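Local coordinates for erythrocyte membrane protein 1 (Plasmodium falciparum, PDB 6S8T) that binds the host receptor ICAM-1 through this DBLbeta domain, one part of a much longer PfEMP1 adhesion protein of the malaria parasite, at residues S140-G143 / D144-A148; D251-E254 / A255-Q259. All coordinates share one frame; numbering follows the deposited sequence. Where two conformers were deposited one is given.

Interaction 1 (S140-G143 / D144-A148); sequences SLLG and DVQLA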
ATOM      1  N   SER A 140      -2.191 -25.468   6.459  1.00 60.11           N
ATOM      2  CA  SER A 140      -2.508 -24.717   7.669  1.00 54.91           C
ATOM      3  C   SER A 140      -2.145 -23.243   7.532  1.00 53.04           C
ATOM      4  O   SER A 140      -2.825 -22.384   8.105  1.00 52.51           O
ATOM      5  CB  SER A 140      -1.793 -25.331   8.873  1.00 55.98           C
ATOM      6  OG  SER A 140      -2.214 -26.666   9.095  1.00 63.68           O
ATOM      7  N   LEU A 141      -1.083 -22.928   6.782  1.00 51.46           N
ATOM      8  CA  LEU A 141      -0.702 -21.531   6.602  1.00 46.29           C
ATOM      9  C   LEU A 141      -1.739 -20.775   5.783  1.00 46.74           C
ATOM     10  O   LEU A 141      -2.030 -19.607   6.070  1.00 48.77           O
ATOM     11  CB  LEU A 141       0.674 -21.436   5.941  1.00 44.22           C
ATOM     12  CG  LEU A 141       1.171 -20.017   5.639  1.00 37.88           C
ATOM     13  CD1 LEU A 141       1.303 -19.211   6.919  1.00 40.58           C
ATOM     14  CD2 LEU A 141       2.493 -20.048   4.887  1.00 36.19           C
ATOM     15  N   LEU A 142      -2.311 -21.423   4.764  1.00 45.90           N
ATOM     16  CA  LEU A 142      -3.307 -20.757   3.928  1.00 45.41           C
ATOM     17  C   LEU A 142      -4.541 -20.371   4.736  1.00 44.09           C
ATOM     18  O   LEU A 142      -5.147 -19.321   4.490  1.00 44.35           O
ATOM     19  CB  LEU A 142      -3.696 -21.657   2.756  1.00 49.26           C
ATOM     20  CG  LEU A 142      -4.808 -21.130   1.846  1.00 47.54           C
ATOM     21  CD1 LEU A 142      -4.393 -19.817   1.207  1.00 40.95           C
ATOM     22  CD2 LEU A 142      -5.184 -22.156   0.785  1.00 49.87           C
ATOM     23  N   GLY A 143      -4.924 -21.203   5.705  1.00 46.60           N
ATOM     24  CA  GLY A 143      -6.086 -20.886   6.521  1.00 51.42           C
ATOM     25  C   GLY A 143      -5.925 -19.588   7.290  1.00 50.62           C
ATOM     26  O   GLY A 143      -6.836 -18.757   7.320  1.00 56.20           O
ATOM     27  N   ASP A 144      -4.761 -19.388   7.909  1.00 47.05           N
ATOM     28  CA  ASP A 144      -4.537 -18.164   8.672  1.00 47.38           C
ATOM     29  C   ASP A 144      -4.340 -16.957   7.763  1.00 48.19           C
ATOM     30  O   ASP A 144      -4.687 -15.833   8.145  1.00 49.19           O
ATOM     31  CB  ASP A 144      -3.343 -18.342   9.610  1.00 49.40           C
ATOM     32  CG  ASP A 144      -3.762 -18.740  11.021  1.00 56.88           C
ATOM     33  OD1 ASP A 144      -4.657 -18.073  11.589  1.00 57.03           O
ATOM     34  OD2 ASP A 144      -3.207 -19.724  11.558  1.00 60.07           O
ATOM     35  N   VAL A 145      -3.793 -17.160   6.562  1.00 48.77           N
ATOM     36  CA  VAL A 145      -3.662 -16.054   5.618  1.00 43.59           C
ATOM     37  C   VAL A 145      -5.031 -15.643   5.090  1.00 43.22           C
ATOM     38  O   VAL A 145      -5.314 -14.451   4.921  1.00 42.19           O
ATOM     39  CB  VAL A 145      -2.698 -16.433   4.477  1.00 40.27           C
ATOM     40  CG1 VAL A 145      -2.702 -15.364   3.394  1.00 34.85           C
ATOM     41  CG2 VAL A 145      -1.293 -16.634   5.018  1.00 37.72           C
ATOM     42  N   GLN A 146      -5.903 -16.621   4.823  1.00 43.53           N
ATOM     43  CA  GLN A 146      -7.247 -16.299   4.359  1.00 45.49           C
ATOM     44  C   GLN A 146      -8.091 -15.676   5.464  1.00 48.12           C
ATOM     45  O   GLN A 146      -8.936 -14.817   5.185  1.00 45.92           O
ATOM     46  CB  GLN A 146      -7.933 -17.550   3.809  1.00 45.98           C
ATOM     47  CG  GLN A 146      -7.389 -18.017   2.465  1.00 46.38           C
ATOM     48  CD  GLN A 146      -8.118 -19.236   1.936  1.00 48.54           C
ATOM     49  OE1 GLN A 146      -8.121 -20.291   2.566  1.00 51.82           O
ATOM     50  NE2 GLN A 146      -8.749 -19.093   0.777  1.00 48.30           N
ATOM     51  N   LEU A 147      -7.884 -16.093   6.715  1.00 51.52           N
ATOM     52  CA  LEU A 147      -8.602 -15.469   7.822  1.00 55.06           C
ATOM     53  C   LEU A 147      -8.192 -14.012   7.987  1.00 53.41           C
ATOM     54  O   LEU A 147      -9.046 -13.139   8.185  1.00 54.34           O
ATOM     55  CB  LEU A 147      -8.360 -16.243   9.118  1.00 59.86           C
ATOM     56  CG  LEU A 147      -9.013 -15.652  10.368  1.00 64.56           C
ATOM     57  CD1 LEU A 147     -10.531 -15.759  10.291  1.00 66.39           C
ATOM     58  CD2 LEU A 147      -8.490 -16.324  11.627  1.00 67.83           C
ATOM     59  N   ALA A 148      -6.890 -13.727   7.900  1.00 50.31           N
ATOM     60  CA  ALA A 148      -6.430 -12.348   8.020  1.00 45.82           C
ATOM     61  C   ALA A 148      -6.926 -11.498   6.858  1.00 44.90           C
ATOM     62  O   ALA A 148      -7.331 -10.346   7.054  1.00 43.53           O
ATOM     63  CB  ALA A 148      -4.905 -12.308   8.107  1.00 37.20           C
TER
HETATM   64  O   HOH W   1      -2.025 -21.831  10.593  1.00 48.45           O
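With chi1 of Leu142 at 176°, its CG stands anti to the backbone N and projects outward from the helix, with CD1 leaning a little toward the next turn, while Gln146, one turn on, turns CG to the side of its own backbone N (chi1 -73°) and folds back over it. The two side chains therefore meet on one flank of the helix, the leucine branch point lying against the amide: Leu142 CG is 3.5 Å from Gln146 OE1, and Leu142 CD1 rests 3.7 Å from Gln146 CG. Gln146 OE1 is buried against the leucine and has no hydrogen-bond partner in the model, whereas NE2 of the same amide donates to the backbone O of Gln259.

Leu141 and Val145 form the next i to i+4 pair. Their methyl groups touch more lightly, Leu141 CD1 to Val145 CG2 at 4.1 Å, and that same CG2 also sits close to the carbonyl O of Leu141.

Three i to i+4 backbone bonds underlie both pairs. Val145 N donates to Leu141 O at 3.1 Å, Gln146 N to Leu142 O at 2.8 Å, and Leu147 N to Gly143 O at 2.9 Å. The Ser140 carbonyl is the exception: a water gives one hydrogen to Ser140 O at 2.7 Å and the other to Asp144 OD2 at 2.6 Å, bridging side chain and backbone across one turn. The Asp144 carboxylate is gripped further by Ser68, Asn69 and Asn122, a dense set of donors that would be expected to stabilise its negative charge.

This turn belongs to helix 137-163 of the Duffy binding domain. Leu141 and Leu142 pack on Trp252 of helix 246-268, Val145 fits between that helix and helix 172-194, and Leu147 and Ala148 touch Asn122 of helix 121-124.

Interaction 2 (D251-E254 / A255-Q259); sequences DWWE and ANRHQ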
ATOM      1  N   ASP A 251       7.062 -18.673  -4.751  1.00 35.34           N
ATOM      2  CA  ASP A 251       6.291 -19.706  -5.437  1.00 33.00           C
ATOM      3  C   ASP A 251       5.012 -20.048  -4.677  1.00 40.85           C
ATOM      4  O   ASP A 251       3.957 -20.246  -5.290  1.00 41.01           O
ATOM      5  CB  ASP A 251       7.153 -20.951  -5.637  1.00 37.48           C
ATOM      6  CG  ASP A 251       8.322 -20.716  -6.593  1.00 39.72           C
ATOM      7  OD1 ASP A 251       8.431 -19.607  -7.156  1.00 39.64           O
ATOM      8  OD2 ASP A 251       9.131 -21.646  -6.778  1.00 42.72           O
ATOM      9  N   TRP A 252       5.086 -20.129  -3.344  1.00 31.83           N
ATOM     10  CA  TRP A 252       3.881 -20.380  -2.556  1.00 34.79           C
ATOM     11  C   TRP A 252       2.843 -19.289  -2.781  1.00 35.13           C
ATOM     12  O   TRP A 252       1.644 -19.573  -2.873  1.00 35.88           O
ATOM     13  CB  TRP A 252       4.223 -20.490  -1.068  1.00 35.89           C
ATOM     14  CG  TRP A 252       3.050 -20.901  -0.208  1.00 37.81           C
ATOM     15  CD1 TRP A 252       2.714 -22.169   0.170  1.00 40.15           C
ATOM     16  CD2 TRP A 252       2.060 -20.037   0.372  1.00 40.13           C
ATOM     17  NE1 TRP A 252       1.582 -22.148   0.951  1.00 41.54           N
ATOM     18  CE2 TRP A 252       1.161 -20.851   1.089  1.00 41.73           C
ATOM     19  CE3 TRP A 252       1.849 -18.654   0.354  1.00 42.19           C
ATOM     20  CZ2 TRP A 252       0.069 -20.330   1.782  1.00 42.88           C
ATOM     21  CZ3 TRP A 252       0.762 -18.138   1.044  1.00 40.58           C
ATOM     22  CH2 TRP A 252      -0.114 -18.975   1.745  1.00 40.78           C
ATOM     23  N   TRP A 253       3.283 -18.033  -2.881  1.00 29.12           N
ATOM     24  CA  TRP A 253       2.342 -16.954  -3.155  1.00 31.72           C
ATOM     25  C   TRP A 253       1.708 -17.113  -4.534  1.00 37.68           C
ATOM     26  O   TRP A 253       0.491 -16.946  -4.681  1.00 36.60           O
ATOM     27  CB  TRP A 253       3.037 -15.596  -3.023  1.00 28.80           C
ATOM     28  CG  TRP A 253       2.112 -14.441  -3.264  1.00 33.45           C
ATOM     29  CD1 TRP A 253       2.103 -13.608  -4.349  1.00 37.29           C
ATOM     30  CD2 TRP A 253       1.041 -14.005  -2.415  1.00 30.93           C
ATOM     31  NE1 TRP A 253       1.100 -12.676  -4.220  1.00 36.65           N
ATOM     32  CE2 TRP A 253       0.434 -12.899  -3.043  1.00 31.03           C
ATOM     33  CE3 TRP A 253       0.541 -14.439  -1.182  1.00 34.60           C
ATOM     34  CZ2 TRP A 253      -0.647 -12.221  -2.481  1.00 31.72           C
ATOM     35  CZ3 TRP A 253      -0.536 -13.765  -0.625  1.00 33.65           C
ATOM     36  CH2 TRP A 253      -1.115 -12.667  -1.274  1.00 30.00           C
ATOM     37  N   GLU A 254       2.512 -17.457  -5.549  1.00 29.43           N
ATOM     38  CA  GLU A 254       1.972 -17.648  -6.895  1.00 30.56           C
ATOM     39  C   GLU A 254       0.930 -18.758  -6.928  1.00 35.48           C
ATOM     40  O   GLU A 254      -0.054 -18.676  -7.673  1.00 33.17           O
ATOM     41  CB  GLU A 254       3.098 -17.967  -7.879  1.00 40.65           C
ATOM     42  CG  GLU A 254       3.954 -16.775  -8.241  1.00 43.61           C
ATOM     43  CD  GLU A 254       3.141 -15.660  -8.858  1.00 46.88           C
ATOM     44  OE1 GLU A 254       2.383 -15.935  -9.819  1.00 44.73           O
ATOM     45  OE2 GLU A 254       3.245 -14.513  -8.370  1.00 47.39           O
ATOM     46  N   ALA A 255       1.139 -19.810  -6.138  1.00 36.46           N
ATOM     47  CA  ALA A 255       0.227 -20.945  -6.141  1.00 37.70           C
ATOM     48  C   ALA A 255      -1.097 -20.633  -5.454  1.00 40.75           C
ATOM     49  O   ALA A 255      -2.120 -21.237  -5.796  1.00 45.35           O
ATOM     50  CB  ALA A 255       0.892 -22.148  -5.468  1.00 36.36           C
ATOM     51  N   ASN A 256      -1.111 -19.701  -4.496  1.00 36.63           N
ATOM     52  CA  ASN A 256      -2.287 -19.505  -3.656  1.00 40.66           C
ATOM     53  C   ASN A 256      -2.787 -18.063  -3.609  1.00 38.17           C
ATOM     54  O   ASN A 256      -3.695 -17.771  -2.824  1.00 38.52           O
ATOM     55  CB  ASN A 256      -2.006 -19.987  -2.228  1.00 40.47           C
ATOM     56  CG  ASN A 256      -1.608 -21.447  -2.174  1.00 44.56           C
ATOM     57  OD1 ASN A 256      -2.419 -22.335  -2.436  1.00 49.81           O
ATOM     58  ND2 ASN A 256      -0.352 -21.706  -1.822  1.00 43.60           N
ATOM     59  N   ARG A 257      -2.235 -17.159  -4.424  1.00 36.32           N
ATOM     60  CA  ARG A 257      -2.635 -15.757  -4.337  1.00 36.82           C
ATOM     61  C   ARG A 257      -4.105 -15.561  -4.684  1.00 39.70           C
ATOM     62  O   ARG A 257      -4.756 -14.665  -4.132  1.00 40.97           O
ATOM     63  CB  ARG A 257      -1.759 -14.893  -5.246  1.00 35.00           C
ATOM     64  CG  ARG A 257      -1.839 -15.255  -6.719  1.00 34.87           C
ATOM     65  CD  ARG A 257      -0.778 -14.526  -7.536  1.00 35.07           C
ATOM     66  NE  ARG A 257      -1.024 -13.091  -7.629  1.00 33.41           N
ATOM     67  CZ  ARG A 257      -1.772 -12.524  -8.571  1.00 32.33           C
ATOM     68  NH1 ARG A 257      -2.353 -13.272  -9.500  1.00 32.96           N
ATOM     69  NH2 ARG A 257      -1.943 -11.210  -8.585  1.00 31.04           N
ATOM     70  N   HIS A 258      -4.654 -16.384  -5.583  1.00 40.98           N
ATOM     71  CA  HIS A 258      -6.045 -16.189  -5.972  1.00 47.10           C
ATOM     72  C   HIS A 258      -7.003 -16.582  -4.854  1.00 44.50           C
ATOM     73  O   HIS A 258      -8.006 -15.897  -4.623  1.00 43.96           O
ATOM     74  CB  HIS A 258      -6.381 -16.970  -7.237  1.00 58.55           C
ATOM     75  CG  HIS A 258      -7.835 -16.913  -7.581  1.00 75.56           C
ATOM     76  ND1 HIS A 258      -8.434 -15.775  -8.077  1.00 79.37           N
ATOM     77  CD2 HIS A 258      -8.823 -17.828  -7.441  1.00 82.32           C
ATOM     78  CE1 HIS A 258      -9.724 -16.001  -8.255  1.00 82.70           C
ATOM     79  NE2 HIS A 258      -9.985 -17.238  -7.874  1.00 83.65           N
ATOM     80  N   GLN A 259      -6.733 -17.695  -4.165  1.00 42.22           N
ATOM     81  CA  GLN A 259      -7.581 -18.085  -3.043  0.50 44.65           C
ATOM     82  C   GLN A 259      -7.541 -17.050  -1.931  1.00 44.69           C
ATOM     83  O   GLN A 259      -8.506 -16.917  -1.169  1.00 47.67           O
ATOM     84  CB  GLN A 259      -7.159 -19.454  -2.508  0.50 44.51           C
ATOM     85  CG  GLN A 259      -7.442 -20.604  -3.455  0.50 46.47           C
ATOM     86  CD  GLN A 259      -6.972 -21.937  -2.907  0.50 48.91           C
ATOM     87  OE1 GLN A 259      -5.810 -22.313  -3.070  0.50 49.56           O
ATOM     88  NE2 GLN A 259      -7.874 -22.660  -2.250  0.50 51.68           N
TER
HETATM   89  O   HOH W   2      -2.928 -18.179  -7.851  1.00 46.20           O
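Two tryptophans, each paired with the residue four places on, set the geometry here, and in both pairs the side chains cross at about a right angle. Asn256 lays its amide nitrogen over one face of the Trp252 indole, toward the rim, with Asn256 ND2 3.4 Å from Trp252 CE2; the amide and ring planes are inclined by 51°. Asn256 ND2 gives Trp252 O a weak bond at 3.1 Å and hydrogen-bonds to Leu39 O, while Asn256 OD1 accepts from Ala41 N.

Arg257 CB makes a CH-pi contact over the face of Trp253, 3.8 Å from the centroid of its five-membered ring, and the guanidinium stands steeply to the indole, 73° between planes. Both ends converge on Asp289, which accepts from Trp253 NE1 and forms a salt bridge with Arg257 NH2. A chi1 of 61° sets Arg257 CG between its backbone N and carbonyl carbon, leading the chain back beside Glu254. Their flat ends are nearly parallel, but Glu254 OE2 is 4.6 Å from Arg257 NE and no N-H points at it: only opposite charges are near. Glu254 OE2 is hydrogen-bonded to Tyr290 OH.

The helix kinks where the N atoms of His258 and Gln259 lack bonds to the preceding turn; a water spans the break, donating to Glu254 O at 2.9 Å and accepting a weak bond from His258 N. Within the fold, Trp252 packs on helix 137-163, and Glu254 and Arg257 on His24 of helix 16-32.

Overall arrangement
Interactions 1 and 2 come in that order along the chain, one on helix 137-163 and the other on helix 246-268, with helices 172-194 and 202-221 between them in sequence. Their centres are about 12 Å apart, on the same side of the chain's centre, and both belong to the Duffy binding domain. The two turns touch directly, so the helices that carry them pack on each other at this point. Together they illustrate how contacts local to each helix can shape the surfaces through which two helices distant in sequence join in the largely helical DBL fold.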